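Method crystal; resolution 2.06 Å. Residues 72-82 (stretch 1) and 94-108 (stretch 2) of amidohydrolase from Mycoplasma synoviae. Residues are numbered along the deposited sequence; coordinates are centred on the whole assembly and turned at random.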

# COMPACT_ATOMS: atom_id res chain seq x y z
N PRO A 72 29.88 -2.02 -1.86
CA PRO A 72 30.00 -1.74 -0.41
C PRO A 72 28.69 -1.34 0.27
O PRO A 72 28.39 -1.80 1.37
N ASN A 73 27.91 -0.47 -0.38
CA ASN A 73 26.77 0.16 0.29
C ASN A 73 25.47 -0.62 0.15
O ASN A 73 24.46 -0.20 0.68
N VAL A 74 25.50 -1.72 -0.58
CA VAL A 74 24.29 -2.51 -0.77
C VAL A 74 24.51 -3.96 -0.32
O VAL A 74 24.78 -4.84 -1.12
N GLY A 75 24.46 -4.19 0.99
CA GLY A 75 24.48 -5.54 1.53
C GLY A 75 25.80 -6.24 1.82
O GLY A 75 25.80 -7.29 2.49
N ARG A 76 26.92 -5.67 1.36
CA ARG A 76 28.22 -6.34 1.42
C ARG A 76 28.64 -6.53 2.85
O ARG A 76 28.53 -5.60 3.68
N ASP A 77 29.15 -7.72 3.13
CA ASP A 77 29.61 -8.05 4.48
C ASP A 77 30.99 -8.71 4.34
O ASP A 77 31.10 -9.90 4.03
N VAL A 78 32.03 -7.92 4.56
CA VAL A 78 33.41 -8.40 4.44
C VAL A 78 33.73 -9.51 5.43
O VAL A 78 34.33 -10.52 5.09
N LEU A 79 33.40 -9.29 6.70
CA LEU A 79 33.76 -10.26 7.73
C LEU A 79 33.07 -11.60 7.53
O LEU A 79 33.70 -12.65 7.57
N LYS A 80 31.77 -11.59 7.35
CA LYS A 80 31.10 -12.86 7.17
C LYS A 80 31.51 -13.56 5.86
O LYS A 80 31.66 -14.78 5.84
N THR A 81 31.71 -12.80 4.78
CA THR A 81 32.12 -13.42 3.50
C THR A 81 33.51 -14.05 3.64
O THR A 81 33.77 -15.12 3.11
N LEU A 82 34.39 -13.38 4.40
CA LEU A 82 35.69 -13.96 4.70
C LEU A 82 35.56 -15.27 5.43
O LEU A 82 36.34 -16.18 5.15
N ASN A 94 37.18 -20.52 -4.14
CA ASN A 94 37.67 -19.13 -4.12
C ASN A 94 36.51 -18.14 -4.09
O ASN A 94 35.46 -18.37 -4.71
N VAL A 95 36.72 -17.02 -3.40
CA VAL A 95 35.76 -15.92 -3.41
C VAL A 95 36.38 -14.60 -3.91
O VAL A 95 37.49 -14.20 -3.51
N ILE A 96 35.67 -13.95 -4.83
CA ILE A 96 36.11 -12.66 -5.31
C ILE A 96 35.04 -11.67 -4.92
O ILE A 96 33.86 -11.89 -5.20
N MSE A 97 35.42 -10.60 -4.23
CA MSE A 97 34.42 -9.65 -3.77
C MSE A 97 34.51 -8.36 -4.58
O MSE A 97 35.49 -8.16 -5.29
N SER A 98 33.51 -7.48 -4.42
CA SER A 98 33.38 -6.34 -5.32
C SER A 98 33.51 -5.01 -4.64
O SER A 98 33.10 -4.85 -3.47
N THR A 99 34.06 -4.04 -5.36
CA THR A 99 33.88 -2.66 -4.92
C THR A 99 32.86 -1.92 -5.84
O THR A 99 32.10 -2.55 -6.56
N GLY A 100 32.77 -0.61 -5.76
CA GLY A 100 31.85 0.10 -6.63
C GLY A 100 30.43 0.34 -6.14
O GLY A 100 30.17 0.50 -4.96
N PHE A 101 29.49 0.37 -7.09
CA PHE A 101 28.14 0.88 -6.84
C PHE A 101 27.05 0.05 -7.48
O PHE A 101 27.28 -0.58 -8.52
N HIS A 102 25.87 0.05 -6.87
CA HIS A 102 24.67 -0.52 -7.48
C HIS A 102 23.98 0.54 -8.35
O HIS A 102 24.54 1.61 -8.59
N LYS A 103 22.77 0.24 -8.83
CA LYS A 103 22.00 1.22 -9.59
C LYS A 103 21.58 2.37 -8.68
O LYS A 103 21.52 2.21 -7.43
N ALA A 104 21.26 3.49 -9.31
CA ALA A 104 20.98 4.75 -8.62
C ALA A 104 19.84 4.66 -7.62
O ALA A 104 19.81 5.40 -6.64
N LYS A 105 18.87 3.79 -7.90
CA LYS A 105 17.71 3.62 -7.04
C LYS A 105 18.12 3.34 -5.60
O LYS A 105 17.38 3.67 -4.68
N PHE A 106 19.28 2.70 -5.43
CA PHE A 106 19.77 2.33 -4.10
C PHE A 106 20.64 3.38 -3.41
O PHE A 106 21.23 3.10 -2.37
N TYR A 107 20.69 4.58 -3.98
CA TYR A 107 21.43 5.69 -3.37
C TYR A 107 20.59 6.97 -3.33
O TYR A 107 20.04 7.40 -4.34
N ASP A 108 20.52 7.60 -2.18
CA ASP A 108 19.82 8.87 -2.08
C ASP A 108 20.34 9.88 -3.12
O ASP A 108 21.49 10.29 -3.05

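The two stretches bury 588 Å² between them, and the contact is organised round Met97 and Val74, with Thr81 and Arg76 extending it. Met97, modelled as selenomethionine, has the largest covered area. Its CA-to-CB bond points toward stretch 1, and the side chain (chi1 m, chi2 t, chi3 p) reaches across to the start of helix 78-82, which lies nearly antiparallel to strand 94-97. Its terminal CE sits 3.4 Å from Arg76 CG and 4.3 Å from Val78 CG2, while SE lies 3.6 Å from Thr81 CG2. Thr81 CG2 also reaches Val95 CG1 at 3.8 Å, where Val95 is in rotamer t. Thr81, in rotamer m, also points toward the strand, and its OG1 donates to Asp77 O (2.7 Å), so the hydroxyl is satisfied within stretch 1, although OG1 also lies near Met97.

Arg76 uses its aliphatic part against Met97 and its charged end for the direct hydrogen bond between the stretches: NH1 donates to Ser98 O at 3.0 Å, the acceptor lying at the guanidinium edge. Chi1 and chi2 are t and chi3 is p. Nearby, Pro72 CD packs 3.1 Å from Gly100 O.

Val74 forms the second centre. In rotamer t and directed toward stretch 2, it places CG1 3.7 Å from His102 CD2 and CG2 3.9 Å from Phe106 CB. CG2 also lies 3.8 Å from Tyr107 OH. Tyr107 (chi1 m) leaves its backbone sideways, but its end comes nearer, and OH accepts from His102 N at 2.7 Å, linking the two ends of the 102-107 segment, whose His102, Phe106 and Tyr107 contact Val74. Water 1 completes the polar network: it accepts from Asn73 N (3.1 Å), donates to Gly100 O (2.8 Å) and hydrogen-bonds Tyr107 OH (2.8 Å), thereby bridging the two stretches.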

# COMPACT_ATOMS: atom_id res chain seq x y z
CB PRO A 72 30.96 -0.55 -0.35
CG PRO A 72 31.55 -0.39 -1.71
CD PRO A 72 30.93 -1.39 -2.66
CB ASN A 73 26.57 1.57 -0.22
CG ASN A 73 27.81 2.45 -0.03
OD1 ASN A 73 28.26 2.68 1.10
ND2 ASN A 73 28.35 2.92 -1.13
CB VAL A 74 23.77 -2.36 -2.21
CG1 VAL A 74 22.47 -3.14 -2.43
CG2 VAL A 74 23.51 -0.89 -2.49
CB ARG A 76 29.28 -5.53 0.67
CG ARG A 76 30.55 -6.33 0.38
CD ARG A 76 31.66 -5.48 -0.30
NE ARG A 76 32.27 -4.53 0.65
CZ ARG A 76 33.23 -3.66 0.37
NH1 ARG A 76 33.73 -3.56 -0.87
NH2 ARG A 76 33.68 -2.84 1.36
CB ASP A 77 28.58 -8.96 5.18
CG ASP A 77 28.94 -9.24 6.65
OD1 ASP A 77 30.14 -9.21 7.00
OD2 ASP A 77 28.02 -9.52 7.45
CB VAL A 78 34.42 -7.22 4.65
CG1 VAL A 78 35.85 -7.73 4.77
CG2 VAL A 78 34.31 -6.24 3.54
CB LEU A 79 33.42 -9.72 9.12
CG LEU A 79 34.24 -8.45 9.41
CD1 LEU A 79 33.82 -7.81 10.73
CD2 LEU A 79 35.67 -8.83 9.46
CB LYS A 80 29.60 -12.70 7.25
CG LYS A 80 29.10 -12.41 8.66
CD LYS A 80 27.59 -12.56 8.74
CE LYS A 80 27.05 -11.86 9.96
NZ LYS A 80 27.77 -10.54 10.16
CB THR A 81 32.08 -12.41 2.36
OG1 THR A 81 30.75 -11.91 2.28
CG2 THR A 81 32.44 -13.08 1.02
CB LEU A 82 36.61 -13.01 5.50
CG LEU A 82 37.40 -12.01 4.66
CD1 LEU A 82 38.18 -11.04 5.58
CD2 LEU A 82 38.36 -12.79 3.78
CB ASN A 94 38.50 -18.79 -5.37
CG ASN A 94 39.69 -19.74 -5.60
OD1 ASN A 94 39.66 -20.57 -6.53
ND2 ASN A 94 40.73 -19.62 -4.76
CB VAL A 95 35.18 -15.70 -2.02
CG1 VAL A 95 34.21 -14.50 -2.04
CG2 VAL A 95 34.47 -16.98 -1.54
CB ILE A 96 36.31 -12.67 -6.82
CG1 ILE A 96 37.50 -13.57 -7.18
CG2 ILE A 96 36.53 -11.22 -7.33
CD1 ILE A 96 37.73 -13.66 -8.71
CB MSE A 97 34.60 -9.38 -2.27
CG MSE A 97 34.12 -10.57 -1.42
SE MSE A 97 34.27 -10.04 0.48
CE MSE A 97 32.60 -8.99 0.68
CB SER A 98 32.04 -6.38 -6.03
OG SER A 98 31.94 -5.35 -6.99
CB THR A 99 35.23 -1.88 -4.76
OG1 THR A 99 34.97 -0.58 -4.22
CG2 THR A 99 35.97 -1.70 -6.10
CB PHE A 101 28.06 2.28 -7.39
CG PHE A 101 28.91 3.23 -6.62
CD1 PHE A 101 28.42 3.82 -5.47
CD2 PHE A 101 30.21 3.46 -7.00
CE1 PHE A 101 29.21 4.68 -4.73
CE2 PHE A 101 31.02 4.33 -6.25
CZ PHE A 101 30.51 4.93 -5.13
CB HIS A 102 23.73 -1.01 -6.40
CG HIS A 102 23.10 -2.32 -6.73
ND1 HIS A 102 22.44 -2.55 -7.92
CD2 HIS A 102 23.06 -3.49 -6.04
CE1 HIS A 102 22.01 -3.80 -7.94
NE2 HIS A 102 22.36 -4.39 -6.81
CB LYS A 103 20.73 0.58 -10.18
CG LYS A 103 19.80 -0.01 -9.14
CD LYS A 103 18.70 -0.87 -9.77
CE LYS A 103 17.84 -1.51 -8.70
NZ LYS A 103 16.76 -2.39 -9.24
CB ALA A 104 20.67 5.83 -9.62
CB LYS A 105 16.84 2.43 -7.51
CG LYS A 105 15.48 2.33 -6.78
CD LYS A 105 14.71 1.02 -7.14
CE LYS A 105 13.30 1.04 -6.53
NZ LYS A 105 12.32 0.16 -7.24
CB PHE A 106 20.53 1.00 -4.15
CG PHE A 106 19.67 -0.16 -4.52
CD1 PHE A 106 18.36 -0.23 -4.07
CD2 PHE A 106 20.16 -1.18 -5.31
CE1 PHE A 106 17.55 -1.31 -4.40
CE2 PHE A 106 19.36 -2.27 -5.63
CZ PHE A 106 18.05 -2.33 -5.18
CB TYR A 107 22.72 5.97 -4.17
CG TYR A 107 23.61 4.77 -4.23
CD1 TYR A 107 23.45 3.85 -5.24
CD2 TYR A 107 24.56 4.52 -3.25
CE1 TYR A 107 24.21 2.75 -5.30
CE2 TYR A 107 25.34 3.39 -3.29
CZ TYR A 107 25.16 2.51 -4.34
OH TYR A 107 25.90 1.36 -4.47
CB ASP A 108 20.02 9.46 -0.69
CG ASP A 108 19.12 10.64 -0.46
OD1 ASP A 108 19.31 11.66 -1.15
OD2 ASP A 108 18.22 10.51 0.39
O HOH W 1 28.27 1.09 -3.05